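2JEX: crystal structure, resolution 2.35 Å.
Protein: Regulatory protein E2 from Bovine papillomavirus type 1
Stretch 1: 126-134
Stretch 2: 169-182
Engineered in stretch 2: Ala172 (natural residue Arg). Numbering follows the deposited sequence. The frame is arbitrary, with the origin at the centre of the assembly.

Stretch 1, residues 126-134: SNTNWYTVY
Stretch 2 (169-182) YYSAFGDEAARFST

Residues 128-134 of the bovine papillomavirus E2 protein form a strand, with phi/psi from -151/154 at Asn129 to -89/120 at Thr132. Stretch 2 carries a helix running to Phe180. Before it, phi/psi is -106/-15 at Tyr170 and -135/146 at Ser171. The two elements run in roughly opposite directions, at 144° between their N-to-C axes, and approach to 10.5 Å. The CA atoms of Asn127 and Phe180 lie 7.6 Å apart, and those of Tyr131 and Ser171 lie 10.2 Å apart. The contact is modest, burying 327 Å² over both sides.

From Asn127, just before the strand, to Thr132 the CA-to-CB directions largely alternate: Asn127, Asn129 and Tyr131 point toward stretch 2, Thr128 and Thr132 away. Side chains therefore bridge the wide gap between the backbones.

Tyr131 is the centre of the contact and has the largest covered area, 76 Å². Its chi1 is m (-51°) and its chi2 83°. This conformation carries the ring out to the helix, and the hydroxyl reaches Glu176. Tyr131 OH donates a hydrogen bond to Glu176 OE2 at 2.9 Å. Glu176 CA-to-CB points toward the strand. Its chi1 and chi2 are both m (-64° and -58°), with chi3 at 111°, so the chain is bent rather than extended. The carboxylate meets the tyrosine at the ring edge, near the ring plane, as suits a phenol donor.

Phe173 lies over one face of the Tyr131 ring. Its CA-to-CB bond points sideways, but chi1 m (-70°) and chi2 -43° bring the end of the side chain nearer the strand. Tyr131 CE1 and Phe173 CE1 are 4.1 Å apart. The ring centroids are 5.6 Å apart and the planes meet at 55°, an oblique apolar pairing. Phe173 is buried.

Phe180 closes the helix end of the contact. Its chi1 is m (-51°), its chi2 128°, and its CA-to-CB bond points toward the strand. The ring lies near both Asn129 and the Tyr131 hydroxyl, with Phe180 CE1 4.4 Å from Tyr131 OH. Asn129 has an off-well chi1 of -148°. Asn127 is t (-168°), which extends its amide to the backbone at Phe180 O. Both asparagine amides are probably turned over in the model, so their individual atoms are not assigned here.

The helix ends just beyond. Phe180 N bonds to Glu176 O at 3.0 Å, and Ser181 N to Ala177 O at 3.0 Å. Ser181 then leaves helical phi/psi, at -119/159. With chi1 p (87°), Ser181 OG also donates to Ala177 O at 2.7 Å.

At the other end, Tyr170 has chi1 p (63°) and chi2 89°. Its CA-to-CB bond points sideways, yet the ring end comes nearer the strand. Tyr170 OH lies 4.1 Å from CG1 of Val133, which points sideways with chi1 t (-177°). A water links the stretches here: it donates to Thr132 O at 2.9 Å and lies 2.6 Å from Tyr170 OH. Ala172, an engineered residue, makes no contact with the strand.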

# COMPACT_ATOMS: atom_id res chain seq x y z
N SER A 126 13.70 22.19 15.01
CA SER A 126 14.54 20.99 14.98
C SER A 126 13.80 19.79 15.56
O SER A 126 14.29 18.67 15.49
CB SER A 126 15.86 21.21 15.72
OG SER A 126 15.64 21.35 17.12
N ASN A 127 12.63 20.02 16.16
CA ASN A 127 11.78 18.93 16.66
C ASN A 127 10.59 18.70 15.72
O ASN A 127 9.50 19.26 15.89
CB ASN A 127 11.32 19.19 18.11
CG ASN A 127 10.68 17.97 18.77
OD1 ASN A 127 10.10 18.07 19.85
ND2 ASN A 127 10.77 16.81 18.12
N THR A 128 10.83 17.82 14.76
CA THR A 128 10.05 17.70 13.54
C THR A 128 9.82 16.22 13.19
O THR A 128 10.59 15.35 13.59
CB THR A 128 10.79 18.47 12.41
OG1 THR A 128 10.32 19.82 12.36
CG2 THR A 128 10.61 17.85 11.07
N ASN A 129 8.73 15.95 12.47
CA ASN A 129 8.50 14.65 11.86
C ASN A 129 7.64 14.81 10.62
O ASN A 129 6.90 15.78 10.49
CB ASN A 129 7.83 13.68 12.84
CG ASN A 129 8.25 12.22 12.61
OD1 ASN A 129 7.67 11.31 13.19
ND2 ASN A 129 9.26 12.00 11.77
N TRP A 130 7.78 13.88 9.68
CA TRP A 130 7.05 13.99 8.43
C TRP A 130 6.29 12.72 8.05
O TRP A 130 6.70 11.62 8.39
CB TRP A 130 7.93 14.54 7.29
CG TRP A 130 9.30 13.92 7.13
CD1 TRP A 130 9.58 12.63 6.81
CD2 TRP A 130 10.57 14.59 7.24
NE1 TRP A 130 10.94 12.44 6.74
CE2 TRP A 130 11.57 13.63 7.00
CE3 TRP A 130 10.96 15.91 7.54
CZ2 TRP A 130 12.94 13.93 7.03
CZ3 TRP A 130 12.34 16.21 7.57
CH2 TRP A 130 13.31 15.22 7.31
N TYR A 131 5.14 12.91 7.39
CA TYR A 131 4.19 11.84 7.08
C TYR A 131 3.77 11.94 5.62
O TYR A 131 3.46 13.02 5.12
CB TYR A 131 2.95 11.95 7.99
CG TYR A 131 3.30 12.07 9.47
CD1 TYR A 131 3.65 13.29 10.03
CD2 TYR A 131 3.31 10.94 10.29
CE1 TYR A 131 4.01 13.39 11.37
CE2 TYR A 131 3.66 11.04 11.62
CZ TYR A 131 4.00 12.27 12.16
OH TYR A 131 4.34 12.36 13.48
N THR A 132 3.77 10.80 4.93
CA THR A 132 3.35 10.74 3.54
C THR A 132 1.85 10.49 3.49
O THR A 132 1.36 9.49 4.03
CB THR A 132 4.10 9.64 2.77
OG1 THR A 132 5.51 9.90 2.86
CG2 THR A 132 3.69 9.61 1.29
N VAL A 133 1.12 11.42 2.87
CA VAL A 133 -0.33 11.34 2.74
C VAL A 133 -0.71 11.24 1.26
O VAL A 133 -0.09 11.86 0.41
CB VAL A 133 -1.03 12.56 3.41
CG1 VAL A 133 -2.55 12.44 3.34
CG2 VAL A 133 -0.60 12.65 4.86
N TYR A 134 -1.73 10.43 0.98
CA TYR A 134 -2.19 10.20 -0.39
C TYR A 134 -3.53 10.89 -0.63
O TYR A 134 -4.47 10.72 0.14
CB TYR A 134 -2.24 8.70 -0.71
CG TYR A 134 -0.86 8.08 -0.72
CD1 TYR A 134 -0.31 7.49 0.42
CD2 TYR A 134 -0.08 8.11 -1.88
CE1 TYR A 134 0.98 6.94 0.42
CE2 TYR A 134 1.21 7.57 -1.89
CZ TYR A 134 1.73 7.00 -0.74
OH TYR A 134 3.00 6.47 -0.77
N TYR A 169 -10.49 9.65 11.12
CA TYR A 169 -9.07 9.71 11.45
C TYR A 169 -8.46 8.33 11.59
O TYR A 169 -8.99 7.48 12.30
CB TYR A 169 -8.86 10.52 12.74
CG TYR A 169 -9.24 11.98 12.58
CD1 TYR A 169 -8.29 12.93 12.18
CD2 TYR A 169 -10.55 12.41 12.82
CE1 TYR A 169 -8.64 14.26 12.02
CE2 TYR A 169 -10.90 13.74 12.68
CZ TYR A 169 -9.94 14.66 12.27
OH TYR A 169 -10.28 15.98 12.13
N TYR A 170 -7.34 8.13 10.88
CA TYR A 170 -6.57 6.89 10.99
C TYR A 170 -5.28 7.12 11.78
O TYR A 170 -4.63 6.17 12.22
CB TYR A 170 -6.31 6.26 9.62
CG TYR A 170 -5.48 7.07 8.64
CD1 TYR A 170 -4.08 6.98 8.61
CD2 TYR A 170 -6.10 7.91 7.70
CE1 TYR A 170 -3.32 7.70 7.70
CE2 TYR A 170 -5.34 8.65 6.78
CZ TYR A 170 -3.96 8.53 6.79
OH TYR A 170 -3.21 9.25 5.89
N SER A 171 -4.93 8.39 11.95
CA SER A 171 -3.78 8.78 12.75
C SER A 171 -4.19 9.95 13.64
O SER A 171 -5.04 10.77 13.25
CB SER A 171 -2.62 9.17 11.84
OG SER A 171 -1.37 9.04 12.49
N ALA A 172 -3.62 10.01 14.84
CA ALA A 172 -3.87 11.13 15.74
C ALA A 172 -2.56 11.81 16.07
O ALA A 172 -1.63 11.16 16.55
CB ALA A 172 -4.55 10.64 17.01
N PHE A 173 -2.47 13.11 15.82
CA PHE A 173 -1.23 13.83 16.11
C PHE A 173 -0.94 13.98 17.61
O PHE A 173 0.21 14.17 18.01
CB PHE A 173 -1.18 15.19 15.39
CG PHE A 173 -1.01 15.08 13.90
CD1 PHE A 173 -0.11 14.17 13.34
CD2 PHE A 173 -1.74 15.91 13.05
CE1 PHE A 173 0.04 14.08 11.95
CE2 PHE A 173 -1.60 15.82 11.67
CZ PHE A 173 -0.69 14.90 11.13
N GLY A 174 -1.98 13.89 18.42
CA GLY A 174 -1.83 13.92 19.87
C GLY A 174 -1.08 12.71 20.38
O GLY A 174 -0.38 12.79 21.38
N ASP A 175 -1.23 11.58 19.68
CA ASP A 175 -0.45 10.38 19.97
C ASP A 175 1.00 10.54 19.51
O ASP A 175 1.91 9.98 20.12
CB ASP A 175 -1.09 9.12 19.33
CG ASP A 175 -2.43 8.71 19.98
OD1 ASP A 175 -3.33 8.27 19.24
OD2 ASP A 175 -2.59 8.81 21.23
N GLU A 176 1.22 11.30 18.44
CA GLU A 176 2.58 11.60 17.96
C GLU A 176 3.32 12.54 18.91
O GLU A 176 4.49 12.32 19.23
CB GLU A 176 2.55 12.16 16.54
CG GLU A 176 2.02 11.18 15.49
CD GLU A 176 2.81 9.86 15.43
OE1 GLU A 176 2.26 8.81 15.82
OE2 GLU A 176 3.98 9.88 14.99
N ALA A 177 2.62 13.58 19.38
CA ALA A 177 3.18 14.55 20.31
C ALA A 177 3.47 13.95 21.70
O ALA A 177 4.32 14.45 22.44
CB ALA A 177 2.26 15.77 20.43
N ALA A 178 2.76 12.88 22.05
CA ALA A 178 2.99 12.16 23.30
C ALA A 178 4.33 11.42 23.25
O ALA A 178 4.89 11.06 24.28
CB ALA A 178 1.86 11.19 23.55
N ARG A 179 4.82 11.19 22.03
CA ARG A 179 6.11 10.55 21.82
C ARG A 179 7.23 11.57 21.64
O ARG A 179 8.32 11.40 22.21
CB ARG A 179 6.08 9.61 20.61
CG ARG A 179 5.05 8.49 20.66
CD ARG A 179 5.18 7.58 19.44
NE ARG A 179 6.41 6.78 19.47
CZ ARG A 179 6.89 6.05 18.47
NH1 ARG A 179 6.25 5.99 17.30
NH2 ARG A 179 8.02 5.37 18.64
N PHE A 180 6.96 12.62 20.85
CA PHE A 180 8.03 13.46 20.28
C PHE A 180 8.08 14.89 20.82
O PHE A 180 8.97 15.66 20.45
CB PHE A 180 7.93 13.47 18.75
CG PHE A 180 7.85 12.10 18.12
CD1 PHE A 180 6.84 11.79 17.23
CD2 PHE A 180 8.79 11.11 18.44
CE1 PHE A 180 6.77 10.54 16.64
CE2 PHE A 180 8.72 9.85 17.86
CZ PHE A 180 7.70 9.56 16.95
N SER A 181 7.13 15.24 21.68
CA SER A 181 7.11 16.56 22.29
C SER A 181 7.21 16.50 23.82
O SER A 181 6.92 15.48 24.45
CB SER A 181 5.86 17.35 21.89
OG SER A 181 4.77 17.08 22.76
N THR A 182 7.63 17.63 24.38
CA THR A 182 7.78 17.80 25.82
C THR A 182 6.63 18.63 26.40
O THR A 182 6.32 18.53 27.59
CB THR A 182 9.17 18.41 26.15
OG1 THR A 182 9.37 19.62 25.40
CG2 THR A 182 10.27 17.46 25.78
O HOH W 1 -0.65 8.76 5.93